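Local coordinates for protein putative N-acetylmuramoyl-L-alanine amidase (Enterococcus phage phiM1EF22, PDB 7D55) that probably binds the enterococcal cell wall as the tetramer-forming cell-binding domain of a phage endolysin, a putative N-acetylmuramoyl-L-alanine amidase, at residues 16-24 with 62-72. Residues are numbered along the deposited sequence; the frame is centred on the assembly and turned at random.
Sequences LEWNGDAWT and QKEWNKNAPWY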
loop_
_atom_site.group_PDB
_atom_site.type_symbol
_atom_site.label_atom_id
_atom_site.label_comp_id
_atom_site.label_asym_id
_atom_site.label_seq_id
_atom_site.Cartn_x
_atom_site.Cartn_y
_atom_site.Cartn_z
ATOM N N LEU A 16 -4.977 8.685 21.471
ATOM C CA LEU A 16 -5.805 9.535 20.622
ATOM C C LEU A 16 -7.228 9.551 21.163
ATOM O O LEU A 16 -7.807 8.495 21.441
ATOM C CB LEU A 16 -5.801 9.002 19.195
ATOM C CG LEU A 16 -4.413 8.859 18.573
ATOM C CD1 LEU A 16 -4.544 8.452 17.116
ATOM C CD2 LEU A 16 -3.601 10.147 18.703
ATOM N N GLU A 17 -7.772 10.753 21.356
ATOM C CA GLU A 17 -9.104 10.948 21.925
ATOM C C GLU A 17 -9.733 12.144 21.230
ATOM O O GLU A 17 -9.022 13.042 20.779
ATOM C CB GLU A 17 -9.033 11.304 23.420
ATOM C CG GLU A 17 -8.120 10.438 24.254
ATOM C CD GLU A 17 -8.228 10.738 25.732
ATOM O OE1 GLU A 17 -8.346 11.932 26.084
ATOM O OE2 GLU A 17 -8.176 9.789 26.538
ATOM N N TRP A 18 -11.071 12.169 21.161
ATOM C CA TRP A 18 -11.729 13.249 20.427
ATOM C C TRP A 18 -11.461 14.603 21.063
ATOM O O TRP A 18 -11.374 15.616 20.357
ATOM C CB TRP A 18 -13.236 13.004 20.306
ATOM C CG TRP A 18 -14.043 13.426 21.508
ATOM C CD1 TRP A 18 -14.405 12.643 22.562
ATOM C CD2 TRP A 18 -14.594 14.731 21.770
ATOM N NE1 TRP A 18 -15.148 13.375 23.464
ATOM C CE2 TRP A 18 -15.275 14.657 23.002
ATOM C CE3 TRP A 18 -14.567 15.953 21.086
ATOM C CZ2 TRP A 18 -15.925 15.754 23.566
ATOM C CZ3 TRP A 18 -15.214 17.045 21.650
ATOM C CH2 TRP A 18 -15.886 16.934 22.875
ATOM N N ASN A 19 -11.312 14.642 22.382
ATOM C CA ASN A 19 -11.132 15.883 23.122
ATOM C C ASN A 19 -9.746 15.978 23.747
ATOM O O ASN A 19 -9.578 16.502 24.849
ATOM C CB ASN A 19 -12.218 16.059 24.176
ATOM C CG ASN A 19 -12.459 17.516 24.501
ATOM O OD1 ASN A 19 -11.983 18.412 23.785
ATOM N ND2 ASN A 19 -13.180 17.772 25.583
ATOM N N GLY A 20 -8.741 15.468 23.045
ATOM C CA GLY A 20 -7.384 15.570 23.542
ATOM C C GLY A 20 -6.985 17.010 23.793
ATOM O O GLY A 20 -7.457 17.934 23.131
ATOM N N ASP A 21 -6.098 17.198 24.767
ATOM C CA ASP A 21 -5.655 18.528 25.148
ATOM C C ASP A 21 -4.480 19.020 24.316
ATOM O O ASP A 21 -4.064 20.174 24.484
ATOM C CB ASP A 21 -5.249 18.547 26.619
ATOM C CG ASP A 21 -4.047 17.670 26.894
ATOM O OD1 ASP A 21 -4.068 16.483 26.515
ATOM O OD2 ASP A 21 -3.067 18.173 27.475
ATOM N N ALA A 22 -3.926 18.174 23.450
ATOM C CA ALA A 22 -2.829 18.554 22.576
ATOM C C ALA A 22 -3.117 18.007 21.182
ATOM O O ALA A 22 -4.143 17.357 20.943
ATOM C CB ALA A 22 -1.476 18.108 23.160
ATOM N N TRP A 23 -2.211 18.285 20.250
ATOM C CA TRP A 23 -2.375 17.879 18.861
ATOM C C TRP A 23 -1.131 17.142 18.405
ATOM O O TRP A 23 -0.024 17.433 18.868
ATOM C CB TRP A 23 -2.626 19.104 17.946
ATOM C CG TRP A 23 -3.923 19.755 18.282
ATOM C CD1 TRP A 23 -4.170 20.603 19.319
ATOM C CD2 TRP A 23 -5.172 19.561 17.614
ATOM N NE1 TRP A 23 -5.501 20.968 19.329
ATOM C CE2 TRP A 23 -6.135 20.336 18.290
ATOM C CE3 TRP A 23 -5.571 18.815 16.502
ATOM C CZ2 TRP A 23 -7.468 20.382 17.890
ATOM C CZ3 TRP A 23 -6.904 18.875 16.095
ATOM C CH2 TRP A 23 -7.833 19.643 16.796
ATOM N N THR A 24 -1.327 16.178 17.505
ATOM C CA THR A 24 -0.226 15.489 16.856
ATOM C C THR A 24 -0.452 15.428 15.353
ATOM O O THR A 24 -1.587 15.360 14.869
ATOM C CB THR A 24 -0.027 14.063 17.376
ATOM O OG1 THR A 24 1.144 13.493 16.765
ATOM C CG2 THR A 24 -1.252 13.190 17.067
ATOM N N GLN A 62 -5.231 22.467 11.125
ATOM C CA GLN A 62 -6.342 22.628 12.057
ATOM C C GLN A 62 -7.354 23.675 11.615
ATOM O O GLN A 62 -8.411 23.785 12.240
ATOM C CB GLN A 62 -5.827 22.970 13.450
ATOM C CG GLN A 62 -5.107 21.817 14.134
ATOM C CD GLN A 62 -4.646 22.204 15.519
ATOM O OE1 GLN A 62 -5.442 22.675 16.324
ATOM N NE2 GLN A 62 -3.356 22.014 15.803
ATOM N N LYS A 63 -7.050 24.466 10.585
ATOM C CA LYS A 63 -8.074 25.322 10.004
ATOM C C LYS A 63 -9.162 24.491 9.333
ATOM O O LYS A 63 -10.349 24.830 9.417
ATOM C CB LYS A 63 -7.428 26.296 9.017
ATOM C CG LYS A 63 -8.398 27.246 8.345
ATOM C CD LYS A 63 -7.663 28.295 7.519
ATOM C CE LYS A 63 -8.637 29.307 6.914
ATOM N NZ LYS A 63 -9.716 28.624 6.138
ATOM N N GLU A 64 -8.780 23.382 8.692
ATOM C CA GLU A 64 -9.678 22.517 7.930
ATOM C C GLU A 64 -10.284 21.402 8.784
ATOM O O GLU A 64 -11.490 21.135 8.714
ATOM C CB GLU A 64 -8.911 21.879 6.763
ATOM C CG GLU A 64 -8.497 22.819 5.641
ATOM C CD GLU A 64 -7.173 23.520 5.897
ATOM O OE1 GLU A 64 -7.128 24.766 5.786
ATOM O OE2 GLU A 64 -6.174 22.827 6.196
ATOM N N TRP A 65 -9.456 20.712 9.563
ATOM C CA TRP A 65 -9.887 19.552 10.336
ATOM C C TRP A 65 -9.610 19.836 11.802
ATOM O O TRP A 65 -8.453 20.028 12.183
ATOM C CB TRP A 65 -9.104 18.308 9.920
ATOM C CG TRP A 65 -9.391 17.742 8.563
ATOM C CD1 TRP A 65 -10.176 18.273 7.578
ATOM C CD2 TRP A 65 -8.882 16.510 8.054
ATOM N NE1 TRP A 65 -10.180 17.437 6.475
ATOM C CE2 TRP A 65 -9.392 16.348 6.746
ATOM C CE3 TRP A 65 -8.037 15.532 8.575
ATOM C CZ2 TRP A 65 -9.084 15.237 5.959
ATOM C CZ3 TRP A 65 -7.734 14.434 7.798
ATOM C CH2 TRP A 65 -8.254 14.294 6.501
ATOM N N ASN A 66 -10.656 19.838 12.622
ATOM C CA ASN A 66 -10.507 20.169 14.037
ATOM C C ASN A 66 -11.688 19.560 14.788
ATOM O O ASN A 66 -12.483 18.809 14.215
ATOM C CB ASN A 66 -10.397 21.686 14.205
ATOM C CG ASN A 66 -11.537 22.412 13.539
ATOM O OD1 ASN A 66 -12.700 22.147 13.833
ATOM N ND2 ASN A 66 -11.217 23.325 12.628
ATOM N N LYS A 67 -11.819 19.885 16.074
ATOM C CA LYS A 67 -12.881 19.257 16.859
ATOM C C LYS A 67 -14.263 19.685 16.405
ATOM O O LYS A 67 -15.240 18.973 16.657
ATOM C CB LYS A 67 -12.693 19.530 18.349
ATOM C CG LYS A 67 -11.385 18.965 18.897
ATOM C CD LYS A 67 -11.215 19.285 20.367
ATOM C CE LYS A 67 -9.886 18.768 20.863
ATOM N NZ LYS A 67 -9.589 19.343 22.230
ATOM N N ASN A 68 -14.357 20.815 15.730
ATOM C CA ASN A 68 -15.625 21.287 15.205
ATOM C C ASN A 68 -15.929 20.694 13.837
ATOM O O ASN A 68 -17.086 20.721 13.405
ATOM C CB ASN A 68 -15.581 22.817 15.142
ATOM C CG ASN A 68 -16.937 23.434 15.006
ATOM O OD1 ASN A 68 -17.170 24.224 14.094
ATOM N ND2 ASN A 68 -17.853 23.082 15.907
ATOM N N ALA A 69 -14.909 20.159 13.162
ATOM C CA ALA A 69 -15.074 19.457 11.885
ATOM C C ALA A 69 -14.072 18.314 11.866
ATOM O O ALA A 69 -13.015 18.387 11.215
ATOM C CB ALA A 69 -14.845 20.404 10.703
ATOM N N PRO A 70 -14.346 17.244 12.615
ATOM C CA PRO A 70 -13.337 16.193 12.851
ATOM C C PRO A 70 -13.242 15.174 11.719
ATOM O O PRO A 70 -13.484 13.971 11.897
ATOM C CB PRO A 70 -13.811 15.576 14.173
ATOM C CG PRO A 70 -15.305 15.784 14.171
ATOM C CD PRO A 70 -15.527 17.105 13.496
ATOM N N TRP A 71 -12.830 15.654 10.542
ATOM C CA TRP A 71 -12.758 14.787 9.372
ATOM C C TRP A 71 -11.756 13.659 9.564
ATOM O O TRP A 71 -11.876 12.606 8.924
ATOM C CB TRP A 71 -12.397 15.626 8.154
ATOM C CG TRP A 71 -13.537 16.451 7.687
ATOM C CD1 TRP A 71 -13.771 17.775 7.953
ATOM C CD2 TRP A 71 -14.630 16.001 6.889
ATOM N NE1 TRP A 71 -14.943 18.179 7.343
ATOM C CE2 TRP A 71 -15.485 17.104 6.686
ATOM C CE3 TRP A 71 -14.966 14.770 6.315
ATOM C CZ2 TRP A 71 -16.653 17.008 5.942
ATOM C CZ3 TRP A 71 -16.119 14.682 5.573
ATOM C CH2 TRP A 71 -16.952 15.791 5.396
ATOM N N TYR A 72 -10.758 13.858 10.426
ATOM C CA TYR A 72 -9.823 12.779 10.730
ATOM C C TYR A 72 -10.534 11.541 11.284
ATOM O O TYR A 72 -10.053 10.420 11.084
ATOM C CB TYR A 72 -8.725 13.275 11.668
ATOM C CG TYR A 72 -9.216 14.151 12.788
ATOM C CD1 TYR A 72 -9.858 13.604 13.903
ATOM C CD2 TYR A 72 -9.051 15.537 12.737
ATOM C CE1 TYR A 72 -10.305 14.427 14.946
ATOM C CE2 TYR A 72 -9.496 16.350 13.755
ATOM C CZ TYR A 72 -10.126 15.796 14.852
ATOM O OH TYR A 72 -10.555 16.635 15.852
HETATM O O HOH W 1 -12.135 15.451 17.689
#
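Trp18 and Lys67 are the residues whose CA atoms come nearest, 7.1 Å apart; Trp18 lies in a type I turn from Glu17 to Gly20, Lys67 in one from Asn66 to Ala69. Lys67 spans the gap. Its chain runs extended beyond CG, passes the Trp18 carbonyl, and brings Lys67 NZ to two acceptors of the first turn: Gly20 O at 2.7 Å and Asn19 OD1 at 3.0 Å. With CG anti to the backbone N (chi1 -154°), the Asn19 side chain turns OD1 to the ammonium, crossing that of Lys67 at about a right angle. A water adds a second bridge, donating to Trp18 O at 2.8 Å and lying in the ring plane of Tyr72, 2.7 Å from its OH. Further along, the amide of Gln62 stacks on one face of the Trp23 indole, the planes 17° apart. Gln62 OE1 sits 3.1 Å from Trp23 CE2, while CG makes a CH-pi contact over the six-membered ring; NE2 is hydrogen-bonded to Glu6, which helps fix the amide. CH2 of Trp23 meets Asn66 CA obliquely, while Lys67 N lies at the ring edge, near its plane. Asn66, the first residue of its turn, accepts at OD1 from Asn68 N (2.8 Å), an Asx turn, and its ND2 donates nearly straight, at 173°, to Gln62 O. The contact thus joins the loop entering strand 22-28, at a classic beta bulge opposite Ile9, to the connection leading into helix 71-78. Strand 3-9 backs it, with Pro8 touching both Trp23 and Tyr72, while Trp65 and Trp71 pack against a second subunit.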